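PDB 5T99: glycoside Hydrolase from Bacteroides uniformis, which probably acts as a family 2 galactosidase in the breakdown of agarose-derived sugars and binds the sugar mimic d-galacto-isofagomine in its pocket. Local coordinates for residues A[691-694]-A[698-701]; A[536-541]-A[604-609]; A[221-224]-A[230-233]; A[256-261]-A[266-271]; A[386-391]-A[432-437]. One frame throughout, in Å; residues are numbered along the deposited sequence.

Contact 1: residues A[691-694]-A[698-701]; sequences KAYN and ELKA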
# COMPACT_ATOMS: atom_id res chain seq x y z
N LYS A 691 3.00 -6.67 -34.39
CA LYS A 691 2.96 -5.28 -34.77
C LYS A 691 1.57 -4.74 -34.52
O LYS A 691 0.60 -5.30 -35.02
CB LYS A 691 3.34 -5.13 -36.24
CG LYS A 691 4.80 -5.45 -36.52
CD LYS A 691 5.17 -5.18 -37.97
CE LYS A 691 6.56 -5.74 -38.26
NZ LYS A 691 6.94 -5.51 -39.67
N ALA A 692 1.49 -3.64 -33.77
CA ALA A 692 0.23 -2.98 -33.44
C ALA A 692 0.08 -1.72 -34.28
O ALA A 692 1.01 -0.92 -34.37
CB ALA A 692 0.17 -2.64 -31.96
N TYR A 693 -1.11 -1.55 -34.88
CA TYR A 693 -1.40 -0.42 -35.75
C TYR A 693 -2.66 0.33 -35.30
O TYR A 693 -3.55 -0.25 -34.68
CB TYR A 693 -1.64 -0.89 -37.19
CG TYR A 693 -0.57 -1.78 -37.78
CD1 TYR A 693 0.53 -1.22 -38.44
CD2 TYR A 693 -0.67 -3.17 -37.72
CE1 TYR A 693 1.52 -2.03 -39.00
CE2 TYR A 693 0.32 -3.98 -38.28
CZ TYR A 693 1.40 -3.40 -38.92
OH TYR A 693 2.38 -4.20 -39.47
N ASN A 694 -2.73 1.61 -35.64
CA ASN A 694 -3.97 2.37 -35.51
C ASN A 694 -4.87 2.06 -36.71
O ASN A 694 -4.52 1.22 -37.55
CB ASN A 694 -3.69 3.88 -35.32
CG ASN A 694 -3.03 4.56 -36.52
OD1 ASN A 694 -2.93 3.99 -37.62
ND2 ASN A 694 -2.59 5.79 -36.32
N GLU A 698 -1.02 2.80 -39.51
CA GLU A 698 0.28 3.31 -39.04
C GLU A 698 0.80 2.48 -37.88
O GLU A 698 0.07 2.24 -36.92
CB GLU A 698 0.19 4.78 -38.60
CG GLU A 698 -0.24 5.73 -39.70
CD GLU A 698 -0.55 7.14 -39.24
OE1 GLU A 698 -0.98 7.34 -38.09
OE2 GLU A 698 -0.41 8.07 -40.07
N LEU A 699 2.06 2.05 -37.96
CA LEU A 699 2.69 1.30 -36.88
C LEU A 699 2.82 2.16 -35.62
O LEU A 699 3.38 3.26 -35.67
CB LEU A 699 4.07 0.81 -37.32
CG LEU A 699 4.89 0.04 -36.28
CD1 LEU A 699 4.21 -1.28 -35.93
CD2 LEU A 699 6.30 -0.20 -36.79
N LYS A 700 2.31 1.66 -34.50
CA LYS A 700 2.30 2.37 -33.21
C LYS A 700 3.10 1.69 -32.09
O LYS A 700 3.53 2.36 -31.15
CB LYS A 700 0.86 2.59 -32.76
CG LYS A 700 0.02 3.44 -33.71
CD LYS A 700 -0.20 4.87 -33.23
CE LYS A 700 1.04 5.73 -33.29
NZ LYS A 700 0.83 7.04 -32.61
N ALA A 701 3.27 0.37 -32.17
CA ALA A 701 4.14 -0.38 -31.27
C ALA A 701 4.45 -1.76 -31.83
O ALA A 701 3.70 -2.28 -32.68
CB ALA A 701 3.48 -0.53 -29.91

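Contact 2: residues A[536-541]-A[604-609]; sequences IEFHFQ and QSQWTD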
# COMPACT_ATOMS: atom_id res chain seq x y z
N ILE A 536 -14.36 -10.08 -18.00
CA ILE A 536 -15.73 -10.09 -17.49
C ILE A 536 -16.05 -8.78 -16.75
O ILE A 536 -17.14 -8.21 -16.95
CB ILE A 536 -15.99 -11.32 -16.56
CG1 ILE A 536 -15.97 -12.63 -17.37
CG2 ILE A 536 -17.29 -11.20 -15.78
CD1 ILE A 536 -17.15 -12.81 -18.31
N GLU A 537 -15.13 -8.29 -15.93
CA GLU A 537 -15.35 -7.01 -15.24
C GLU A 537 -15.42 -5.85 -16.25
O GLU A 537 -16.34 -5.02 -16.18
CB GLU A 537 -14.30 -6.73 -14.18
CG GLU A 537 -14.67 -5.61 -13.21
CD GLU A 537 -15.91 -5.89 -12.37
OE1 GLU A 537 -16.11 -7.06 -11.96
OE2 GLU A 537 -16.66 -4.93 -12.11
N PHE A 538 -14.46 -5.81 -17.18
CA PHE A 538 -14.45 -4.78 -18.23
C PHE A 538 -15.79 -4.71 -18.95
O PHE A 538 -16.34 -3.63 -19.15
CB PHE A 538 -13.33 -5.00 -19.27
CG PHE A 538 -11.94 -5.04 -18.70
CD1 PHE A 538 -11.63 -4.49 -17.45
CD2 PHE A 538 -10.93 -5.62 -19.44
CE1 PHE A 538 -10.35 -4.56 -16.95
CE2 PHE A 538 -9.63 -5.69 -18.94
CZ PHE A 538 -9.34 -5.15 -17.70
N HIS A 539 -16.29 -5.89 -19.33
CA HIS A 539 -17.56 -6.00 -20.02
C HIS A 539 -18.70 -5.39 -19.20
O HIS A 539 -19.43 -4.53 -19.70
CB HIS A 539 -17.87 -7.47 -20.32
CG HIS A 539 -19.12 -7.66 -21.10
ND1 HIS A 539 -20.25 -8.26 -20.57
CD2 HIS A 539 -19.44 -7.30 -22.36
CE1 HIS A 539 -21.20 -8.28 -21.49
NE2 HIS A 539 -20.74 -7.69 -22.58
N PHE A 540 -18.83 -5.80 -17.94
CA PHE A 540 -19.94 -5.33 -17.11
C PHE A 540 -19.75 -3.89 -16.62
O PHE A 540 -20.75 -3.21 -16.36
CB PHE A 540 -20.24 -6.32 -15.96
CG PHE A 540 -20.97 -7.57 -16.41
CD1 PHE A 540 -22.32 -7.52 -16.78
CD2 PHE A 540 -20.32 -8.81 -16.46
CE1 PHE A 540 -23.00 -8.67 -17.19
CE2 PHE A 540 -21.00 -9.97 -16.87
CZ PHE A 540 -22.34 -9.90 -17.24
N GLN A 541 -18.50 -3.40 -16.52
CA GLN A 541 -18.25 -1.96 -16.28
C GLN A 541 -18.73 -1.11 -17.44
O GLN A 541 -19.32 -0.04 -17.22
CB GLN A 541 -16.77 -1.66 -16.01
CG GLN A 541 -16.25 -2.15 -14.67
CD GLN A 541 -16.70 -1.34 -13.44
OE1 GLN A 541 -17.07 -0.16 -13.53
NE2 GLN A 541 -16.64 -1.98 -12.28
N GLN A 604 -3.07 -2.89 -18.44
CA GLN A 604 -2.44 -1.76 -19.13
C GLN A 604 -3.10 -1.46 -20.50
O GLN A 604 -3.32 -0.30 -20.84
CB GLN A 604 -0.93 -2.00 -19.30
CG GLN A 604 -0.12 -0.75 -19.59
CD GLN A 604 1.37 -1.07 -19.79
OE1 GLN A 604 1.74 -1.88 -20.66
NE2 GLN A 604 2.23 -0.43 -18.99
N SER A 605 -3.47 -2.51 -21.23
CA SER A 605 -4.19 -2.36 -22.51
C SER A 605 -5.56 -1.70 -22.36
O SER A 605 -6.03 -1.06 -23.30
CB SER A 605 -4.36 -3.72 -23.21
OG SER A 605 -5.42 -4.51 -22.65
N GLN A 606 -6.20 -1.89 -21.21
CA GLN A 606 -7.54 -1.34 -20.94
C GLN A 606 -7.52 0.04 -20.27
O GLN A 606 -8.46 0.80 -20.43
CB GLN A 606 -8.30 -2.33 -20.05
CG GLN A 606 -9.78 -2.03 -19.79
CD GLN A 606 -10.65 -2.08 -21.03
OE1 GLN A 606 -10.18 -2.38 -22.14
NE2 GLN A 606 -11.94 -1.79 -20.85
N TRP A 607 -6.45 0.35 -19.54
CA TRP A 607 -6.40 1.51 -18.64
C TRP A 607 -5.42 2.64 -18.99
O TRP A 607 -5.40 3.63 -18.28
CB TRP A 607 -6.06 1.00 -17.23
CG TRP A 607 -7.19 0.30 -16.53
CD1 TRP A 607 -8.50 0.21 -16.93
CD2 TRP A 607 -7.11 -0.37 -15.28
NE1 TRP A 607 -9.23 -0.48 -16.00
CE2 TRP A 607 -8.40 -0.84 -14.97
CE3 TRP A 607 -6.07 -0.60 -14.37
CZ2 TRP A 607 -8.68 -1.53 -13.80
CZ3 TRP A 607 -6.35 -1.28 -13.20
CH2 TRP A 607 -7.65 -1.74 -12.93
N THR A 608 -4.62 2.50 -20.05
CA THR A 608 -3.68 3.55 -20.47
C THR A 608 -3.89 3.89 -21.93
O THR A 608 -4.39 3.07 -22.68
CB THR A 608 -2.21 3.13 -20.25
OG1 THR A 608 -1.85 2.08 -21.16
CG2 THR A 608 -1.99 2.67 -18.83
N ASP A 609 -3.51 5.10 -22.31
CA ASP A 609 -3.62 5.61 -23.68
C ASP A 609 -2.34 5.49 -24.51
O ASP A 609 -2.40 5.43 -25.73
CB ASP A 609 -4.04 7.09 -23.66
CG ASP A 609 -5.43 7.29 -23.09
OD1 ASP A 609 -6.35 6.53 -23.46
OD2 ASP A 609 -5.59 8.22 -22.26

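Contact 3: residues A[221-224]-A[230-233]; sequences HSII and TVAI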
# COMPACT_ATOMS: atom_id res chain seq x y z
N HIS A 221 -0.76 30.21 11.42
CA HIS A 221 -0.73 29.23 10.32
C HIS A 221 0.03 29.79 9.12
O HIS A 221 -0.46 30.72 8.48
CB HIS A 221 -2.14 28.89 9.87
CG HIS A 221 -2.97 28.22 10.91
ND1 HIS A 221 -2.59 27.04 11.52
CD2 HIS A 221 -4.17 28.55 11.44
CE1 HIS A 221 -3.51 26.68 12.39
NE2 HIS A 221 -4.48 27.58 12.36
N SER A 222 1.19 29.21 8.82
CA SER A 222 1.92 29.50 7.59
C SER A 222 1.69 28.40 6.54
O SER A 222 2.05 27.23 6.76
CB SER A 222 3.42 29.65 7.87
OG SER A 222 3.64 30.73 8.76
N ILE A 223 1.10 28.79 5.41
CA ILE A 223 0.84 27.89 4.30
C ILE A 223 1.98 28.01 3.32
O ILE A 223 2.22 29.08 2.77
CB ILE A 223 -0.51 28.17 3.62
CG1 ILE A 223 -1.63 27.83 4.61
CG2 ILE A 223 -0.65 27.34 2.35
CD1 ILE A 223 -3.01 28.24 4.16
N ILE A 224 2.68 26.90 3.11
CA ILE A 224 3.95 26.89 2.41
C ILE A 224 3.79 26.08 1.13
O ILE A 224 3.24 24.97 1.14
CB ILE A 224 5.05 26.29 3.30
CG1 ILE A 224 5.22 27.12 4.58
CG2 ILE A 224 6.37 26.16 2.54
CD1 ILE A 224 6.03 26.41 5.65
N THR A 230 6.57 30.66 2.05
CA THR A 230 5.30 30.94 2.72
C THR A 230 4.50 31.88 1.84
O THR A 230 4.96 32.99 1.56
CB THR A 230 5.50 31.62 4.10
OG1 THR A 230 6.30 30.79 4.96
CG2 THR A 230 4.15 31.88 4.77
N VAL A 231 3.33 31.43 1.39
CA VAL A 231 2.47 32.21 0.48
C VAL A 231 1.20 32.78 1.14
O VAL A 231 0.51 33.60 0.54
CB VAL A 231 2.08 31.38 -0.78
CG1 VAL A 231 3.33 30.90 -1.49
CG2 VAL A 231 1.16 30.20 -0.44
N ALA A 232 0.91 32.36 2.36
CA ALA A 232 -0.22 32.92 3.11
C ALA A 232 -0.06 32.62 4.58
O ALA A 232 0.52 31.59 4.95
CB ALA A 232 -1.55 32.36 2.60
N ILE A 233 -0.55 33.54 5.42
CA ILE A 233 -0.52 33.38 6.87
C ILE A 233 -1.91 33.67 7.43
O ILE A 233 -2.52 34.70 7.10
CB ILE A 233 0.55 34.29 7.52
CG1 ILE A 233 1.94 33.72 7.26
CG2 ILE A 233 0.30 34.44 9.03
CD1 ILE A 233 3.09 34.58 7.77

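Contact 4: residues A[256-261]-A[266-271]; sequences NPNIWG and YMYKLK. With EDO (1,2-ethanediol), chain E.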
# COMPACT_ATOMS: atom_id res chain seq x y z
N ASN A 256 -5.80 31.76 -6.96
CA ASN A 256 -5.10 30.99 -8.00
C ASN A 256 -4.37 29.76 -7.45
O ASN A 256 -3.18 29.56 -7.71
CB ASN A 256 -4.13 31.91 -8.74
CG ASN A 256 -4.82 33.13 -9.31
OD1 ASN A 256 -4.55 34.26 -8.90
ND2 ASN A 256 -5.75 32.90 -10.24
N PRO A 257 -5.10 28.93 -6.68
CA PRO A 257 -4.47 27.80 -6.00
C PRO A 257 -3.92 26.74 -6.97
O PRO A 257 -4.42 26.60 -8.09
CB PRO A 257 -5.63 27.21 -5.19
CG PRO A 257 -6.82 27.52 -6.02
CD PRO A 257 -6.56 28.92 -6.50
N ASN A 258 -2.89 26.04 -6.52
CA ASN A 258 -2.39 24.85 -7.20
C ASN A 258 -3.28 23.69 -6.76
O ASN A 258 -3.24 23.27 -5.60
CB ASN A 258 -0.93 24.57 -6.83
CG ASN A 258 0.01 25.70 -7.22
OD1 ASN A 258 0.76 26.21 -6.38
ND2 ASN A 258 -0.02 26.09 -8.47
N ILE A 259 -4.12 23.23 -7.69
CA ILE A 259 -5.14 22.22 -7.40
C ILE A 259 -4.46 20.85 -7.36
O ILE A 259 -3.74 20.50 -8.30
CB ILE A 259 -6.24 22.20 -8.50
CG1 ILE A 259 -6.94 23.56 -8.63
CG2 ILE A 259 -7.26 21.09 -8.24
CD1 ILE A 259 -7.77 23.98 -7.44
N TRP A 260 -4.69 20.09 -6.29
CA TRP A 260 -4.26 18.69 -6.21
C TRP A 260 -5.15 17.90 -7.16
O TRP A 260 -6.39 17.96 -7.06
CB TRP A 260 -4.36 18.14 -4.79
CG TRP A 260 -3.87 16.70 -4.60
CD1 TRP A 260 -2.64 16.30 -4.15
CD2 TRP A 260 -4.62 15.49 -4.83
NE1 TRP A 260 -2.57 14.94 -4.09
CE2 TRP A 260 -3.76 14.41 -4.51
CE3 TRP A 260 -5.92 15.22 -5.28
CZ2 TRP A 260 -4.16 13.07 -4.62
CZ3 TRP A 260 -6.32 13.89 -5.40
CH2 TRP A 260 -5.44 12.83 -5.07
N GLY A 261 -4.51 17.21 -8.10
CA GLY A 261 -5.20 16.34 -9.06
C GLY A 261 -4.31 15.17 -9.43
O GLY A 261 -3.16 15.13 -9.04
N TYR A 266 -0.22 18.34 -6.54
CA TYR A 266 0.47 19.40 -5.87
C TYR A 266 0.10 19.42 -4.38
O TYR A 266 -1.08 19.41 -4.03
CB TYR A 266 0.12 20.73 -6.53
CG TYR A 266 0.98 21.87 -6.07
CD1 TYR A 266 2.05 22.33 -6.86
CD2 TYR A 266 0.74 22.50 -4.84
CE1 TYR A 266 2.84 23.39 -6.45
CE2 TYR A 266 1.52 23.56 -4.42
CZ TYR A 266 2.58 24.01 -5.22
OH TYR A 266 3.36 25.06 -4.79
N MET A 267 1.12 19.47 -3.53
CA MET A 267 0.98 19.43 -2.08
C MET A 267 1.44 20.74 -1.48
O MET A 267 2.45 21.30 -1.91
CB MET A 267 1.84 18.31 -1.50
CG MET A 267 1.37 16.90 -1.88
SD MET A 267 -0.29 16.57 -1.27
CE MET A 267 0.01 16.44 0.49
N TYR A 268 0.70 21.21 -0.49
CA TYR A 268 1.09 22.35 0.33
C TYR A 268 1.54 21.80 1.66
O TYR A 268 1.25 20.66 1.99
CB TYR A 268 -0.10 23.30 0.54
CG TYR A 268 -0.45 24.17 -0.65
CD1 TYR A 268 0.13 25.42 -0.82
CD2 TYR A 268 -1.34 23.73 -1.61
CE1 TYR A 268 -0.18 26.23 -1.91
CE2 TYR A 268 -1.67 24.53 -2.72
CZ TYR A 268 -1.09 25.78 -2.86
OH TYR A 268 -1.42 26.57 -3.93
N LYS A 269 2.25 22.63 2.41
CA LYS A 269 2.66 22.33 3.78
C LYS A 269 2.15 23.43 4.73
O LYS A 269 2.37 24.62 4.48
CB LYS A 269 4.18 22.23 3.85
CG LYS A 269 4.75 21.88 5.22
CD LYS A 269 6.28 21.75 5.19
CE LYS A 269 6.71 20.43 4.55
NZ LYS A 269 8.21 20.32 4.46
N LEU A 270 1.46 23.02 5.79
CA LEU A 270 0.96 23.92 6.83
C LEU A 270 1.89 23.88 8.03
O LEU A 270 2.04 22.82 8.64
CB LEU A 270 -0.44 23.51 7.28
CG LEU A 270 -1.01 24.20 8.53
CD1 LEU A 270 -1.18 25.69 8.28
CD2 LEU A 270 -2.33 23.55 8.95
N LYS A 271 2.47 25.02 8.39
CA LYS A 271 3.23 25.17 9.63
C LYS A 271 2.35 25.92 10.61
O LYS A 271 1.96 27.06 10.34
CB LYS A 271 4.51 25.93 9.35
CG LYS A 271 5.44 26.25 10.54
CD LYS A 271 6.38 27.41 10.15
CE LYS A 271 7.81 27.19 10.57
NZ LYS A 271 8.75 28.09 9.82
C1 EDO E . -0.23 33.26 -7.62
O1 EDO E . 0.12 32.82 -6.30
C2 EDO E . -0.89 34.64 -7.55
O2 EDO E . -2.21 34.57 -7.00
O HOH W 1 -3.10 21.24 -3.80

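Contact 5: residues A[386-391]-A[432-437]; sequences LYFDEW and KYLADI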
# COMPACT_ATOMS: atom_id res chain seq x y z
N LEU A 386 -12.87 -10.01 18.89
CA LEU A 386 -12.45 -10.00 20.30
C LEU A 386 -12.41 -8.60 20.91
O LEU A 386 -12.61 -8.44 22.11
CB LEU A 386 -11.07 -10.63 20.46
CG LEU A 386 -10.96 -12.13 20.16
CD1 LEU A 386 -9.50 -12.56 20.17
CD2 LEU A 386 -11.80 -12.95 21.15
N TYR A 387 -12.11 -7.60 20.08
CA TYR A 387 -11.90 -6.23 20.54
C TYR A 387 -12.99 -5.26 20.14
O TYR A 387 -13.00 -4.14 20.66
CB TYR A 387 -10.56 -5.75 20.00
CG TYR A 387 -9.47 -6.76 20.27
CD1 TYR A 387 -9.05 -7.01 21.57
CD2 TYR A 387 -8.91 -7.50 19.23
CE1 TYR A 387 -8.07 -7.96 21.83
CE2 TYR A 387 -7.93 -8.44 19.48
CZ TYR A 387 -7.52 -8.67 20.78
OH TYR A 387 -6.55 -9.60 21.00
N PHE A 388 -13.92 -5.68 19.27
CA PHE A 388 -14.86 -4.78 18.63
C PHE A 388 -15.69 -3.94 19.59
O PHE A 388 -15.76 -2.73 19.40
CB PHE A 388 -15.80 -5.53 17.67
CG PHE A 388 -16.64 -4.61 16.81
CD1 PHE A 388 -16.16 -4.17 15.56
CD2 PHE A 388 -17.90 -4.18 17.22
CE1 PHE A 388 -16.92 -3.32 14.76
CE2 PHE A 388 -18.67 -3.34 16.42
CZ PHE A 388 -18.17 -2.90 15.19
N ASP A 389 -16.29 -4.56 20.60
CA ASP A 389 -17.13 -3.81 21.55
C ASP A 389 -16.33 -2.75 22.33
O ASP A 389 -16.79 -1.61 22.46
CB ASP A 389 -17.85 -4.77 22.51
CG ASP A 389 -19.11 -5.35 21.91
OD1 ASP A 389 -19.90 -5.96 22.67
OD2 ASP A 389 -19.32 -5.22 20.67
N GLU A 390 -15.16 -3.12 22.83
CA GLU A 390 -14.31 -2.20 23.60
C GLU A 390 -13.55 -1.18 22.72
O GLU A 390 -13.38 -0.04 23.13
CB GLU A 390 -13.32 -3.00 24.46
CG GLU A 390 -12.52 -2.19 25.48
CD GLU A 390 -11.47 -3.00 26.25
OE1 GLU A 390 -11.52 -4.26 26.24
OE2 GLU A 390 -10.57 -2.37 26.86
N TRP A 391 -13.10 -1.60 21.53
CA TRP A 391 -12.12 -0.83 20.74
C TRP A 391 -12.59 -0.21 19.41
O TRP A 391 -11.91 0.68 18.89
CB TRP A 391 -10.91 -1.72 20.46
CG TRP A 391 -10.06 -1.92 21.65
CD1 TRP A 391 -10.15 -2.93 22.57
CD2 TRP A 391 -9.00 -1.07 22.09
NE1 TRP A 391 -9.20 -2.78 23.54
CE2 TRP A 391 -8.47 -1.64 23.28
CE3 TRP A 391 -8.43 0.11 21.59
CZ2 TRP A 391 -7.39 -1.07 23.98
CZ3 TRP A 391 -7.36 0.69 22.29
CH2 TRP A 391 -6.86 0.10 23.48
N LYS A 432 -24.59 1.06 10.59
CA LYS A 432 -24.99 2.43 10.94
C LYS A 432 -24.06 3.04 12.01
O LYS A 432 -23.58 4.17 11.86
CB LYS A 432 -26.44 2.46 11.43
CG LYS A 432 -27.02 3.86 11.59
CD LYS A 432 -28.41 3.82 12.19
CE LYS A 432 -29.00 5.21 12.34
NZ LYS A 432 -28.23 6.03 13.32
N TYR A 433 -23.79 2.27 13.05
CA TYR A 433 -22.92 2.67 14.15
C TYR A 433 -21.57 3.19 13.64
O TYR A 433 -21.12 4.28 14.05
CB TYR A 433 -22.76 1.48 15.12
CG TYR A 433 -21.61 1.56 16.09
CD1 TYR A 433 -21.60 2.49 17.13
CD2 TYR A 433 -20.54 0.68 16.00
CE1 TYR A 433 -20.54 2.55 18.04
CE2 TYR A 433 -19.48 0.74 16.90
CZ TYR A 433 -19.49 1.67 17.91
OH TYR A 433 -18.43 1.69 18.80
N LEU A 434 -20.94 2.43 12.75
CA LEU A 434 -19.65 2.82 12.17
C LEU A 434 -19.79 3.97 11.18
O LEU A 434 -18.95 4.85 11.16
CB LEU A 434 -18.98 1.62 11.47
CG LEU A 434 -18.62 0.47 12.40
CD1 LEU A 434 -18.25 -0.77 11.60
CD2 LEU A 434 -17.51 0.86 13.38
N ALA A 435 -20.83 3.95 10.37
CA ALA A 435 -21.08 5.04 9.44
C ALA A 435 -21.35 6.36 10.16
O ALA A 435 -20.95 7.41 9.66
CB ALA A 435 -22.22 4.70 8.50
N ASP A 436 -22.05 6.33 11.30
CA ASP A 436 -22.33 7.56 12.06
C ASP A 436 -21.06 8.21 12.59
O ASP A 436 -20.94 9.43 12.52
CB ASP A 436 -23.31 7.32 13.21
CG ASP A 436 -24.73 7.01 12.74
OD1 ASP A 436 -25.05 7.25 11.55
OD2 ASP A 436 -25.52 6.50 13.57
N ILE A 437 -20.13 7.40 13.07
CA ILE A 437 -18.79 7.86 13.50
C ILE A 437 -18.02 8.52 12.34
O ILE A 437 -17.39 9.55 12.55
CB ILE A 437 -17.97 6.72 14.11
CG1 ILE A 437 -18.57 6.32 15.46
CG2 ILE A 437 -16.51 7.11 14.31
CD1 ILE A 437 -18.26 4.87 15.82

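Contact 1: residues A[691-694]-A[698-701]
A692 faces K700 and A701 together at the turn end of a beta hairpin, strands 687-693 and 699-706, where a classic beta bulge interrupts the antiparallel pairing. A692 O receives two successive amides: K700 N makes a nearly straight bond of 2.9 Å, and A701 N adds a weak one. In the other direction A692 N binds A701 O at 2.8 Å. This is the tight part of the contact. The methyls of A692 and A701 stand on the same face of the sheet, CB to CB 4.4 Å, and both also touch V613 of strand 613-616, with A692 buried. The face carrying Y693 and L699 is looser: the Y693 ring presents its edge to the backbone of E698 and L699, and L699, an exposed residue, brings CD1 to 4.2 Å from Y693 CE1. Toward the turn the chemistry becomes polar. With CG set between its backbone N and carbonyl carbon (chi1 66°), N694 folds its amide back toward E698, and N694 OD1 accepts from E698 N at 2.9 Å. A leucine in its place would probably leave E698 N without that acceptor and the E698 carboxylate free to swing. On this exposed side N694 ND2 reaches E698 OE1 at 2.9 Å, meeting the carboxylate on its anti side while staying close to its own amide plane.

Contact 2: residues A[536-541]-A[604-609]
F538 lays one face of its ring against the side chain of Q606, whose CG stands 3.6 Å from the ring centroid and almost on the ring normal, a CH-pi contact over the centre. Beyond CG the glutamine bends (chi2 64°), which brings its amide down over the ring as well; the two planes are 15° apart and stacked, with Q606 NE2 3.8 Å from F538 CB. The two side chains run antiparallel over one another, so the overlap extends from the aliphatic stem of Q606 to its amide. W607 adds a lighter touch: its NE1 comes to 4.3 Å from F538 CE1, the rings meeting obliquely with planes at 59°. No hydrogen bond crosses between the segments.

Each segment is tied internally. Q541 NE2 donates to the anti lone pair of E537 OE2 at 3.0 Å, and that carboxylate is gripped further by the hydroxyls of Y478 and Y532. Where helix 598-607 gives out, T608 OG1 and T608 N reach Q604 O from opposite faces of its carbonyl plane, the hydroxyl at 2.8 Å. Y603 and Y675 also pack on the F538 ring, Y675 edge-to-face. F538 and W607 both rest on E550 of strand 549-552, the strand that closes the TIM barrel, and so join helix 534-543, just before that strand, to helix 598-607, which follows it.

Contact 3: residues A[221-224]-A[230-233]
H221 and I233 meet through a flat carbonyl group, with no ring lying against the other strand: H221 O takes a CA-H contact from I233 CA at 3.1 Å. The H221 imidazole turns from strand 230-240 and packs among I203, T205 and L270, its ND1 bonded to T272 OG1. The setting is a beta hairpin of strands 215-224 and 230-240 in the beta-sandwich domain of this family 2 enzyme, and it carries a classic beta bulge. V231 and A232 both stand opposite I223, shifting the register by one before I224 pairs with T230. Two backbone bonds span the bulge, I223 N to A232 O at 2.9 Å and V231 N to I223 O, also 2.9 Å, each nearly along the C=O axis.

The two faces of the hairpin differ. I223 and A232 share the inward one, CB to CB 4.4 Å, and both pack on I252 of strand 245-255. I223 CG2 also lies 4.4 Å from V231 CG2, and both these residues reach M254. Strand 230-240 ends the sheet on this side, and the face bearing S222, I224, T230 and I233 is more open, with T230 and I233 exposed. There S222 OG rests 3.8 Å from I233 CG1. T230 sets its hydroxyl anti to its carbonyl carbon (chi1 -58°), which leaves the methyl directed at strand 215-224, T230 CG2 lying 3.9 Å from S222 CB.

Contact 4: residues A[256-261]-A[266-271]
N258 lies across one face of the Y266 ring. Its CB sits 3.4 Å from the ring centroid, nearly on the normal, in a CH-pi contact. From there the side chain runs out obliquely over the same face, amide and ring planes 40° apart, until N258 OD1 is 3.1 Å from Y266 CZ. The tyrosine is brought there by its first torsion, CG anti to the backbone N (chi1 -169°), and Y266 CE2 in turn lies over the face of the Y268 ring. Y268 meets N258 at about a right angle, and its hydroxyl accepts the backbone amide: N258 N to Y268 OH is 3.0 Å and almost straight. One asparagine is thus gripped by two tyrosines, one under its side chain and one at its main chain.

All this lies in the connection between strands 245-255 and 268-276 of the family 2 beta-sandwich domain, where a water strengthens the crossing by donating to both N258 O and Y266 O. An alanine at Y266 would probably leave the N258 amide without the surface it rests on, free to turn, and A226 N without the hydroxyl it now bonds.

Farther along, W260 turns its ring edge to Y266 O, 3.5 Å from W260 CD1. M267 lies alongside, pointing the same way, with SD 3.7 Å from W260 CD1 in an oblique Met-aromatic contact. The indole NE1 of W260 donates to D361 O, tying the loop to helix 354-363 of the barrel.

Contact 5: residues A[386-391]-A[432-437]
F388 reaches from one helix to the other with the far end of its ring, touching two residues side by side in sequence. F388 CZ lies 4.2 Å from L434 CD1, the leucine methyl sitting at the ring edge, near its plane; the two side chains point at one another from their own helices. F388 CE2 lies 4.2 Å from Y433 CE2, where the two rings meet obliquely. F388 has CG anti to its backbone N (chi1 -170°), which carries the ring out from the start of helix 388-403 into the space between the backbones, whose nearest CA atoms, those of F388 and L434, are still 11.1 Å apart. The contact is buried and purely apolar across the gap.

These are successive helices on the outside of the TIM barrel, 388-403 and 427-441, with strand 409-416 between them in the chain. That strand ends in N416, which together with E417 lines the d-galacto-isofagomine pocket.

The next shell fixes the three side chains. W375 packs on both F388 and L434, and L396 of helix 388-403 also touches L434. Y433 is pinned at its polar end by S392, whose hydroxyl bonds Y433 OH as well as F388 O, while I437 CD1 lies over one face of the Y433 ring, offset toward its rim. Away from the contact, one turn of helix 427-441 is braced by a salt bridge: K432 NZ meets the syn lone pair of D436 OD2 at 2.8 Å, and the other carboxylate oxygen, OD1, pairs with R439.

How the contacts relate
Contacts 3 and 4 share a sheet: strands 215-224 and 268-276 are neighbours in it, and I224 N comes within 2.7 Å of K269 O, a probable hydrogen bond. Contacts 1 and 3 are both bulged hairpins held mainly by backbone bonds, yet their centres lie about 50 Å apart in different domains; contact 1 is a surface contact with a polar turn, contact 3 is partly buried. Contacts 2 and 5 instead join helices, each through one phenylalanine, packed on a glutamine and a tryptophan in contact 2 and on a tyrosine and a leucine in buried contact 5. Contact 4 mixes both styles, laying an asparagine over a tyrosine face beside a backbone-to-hydroxyl bond and a bridging water.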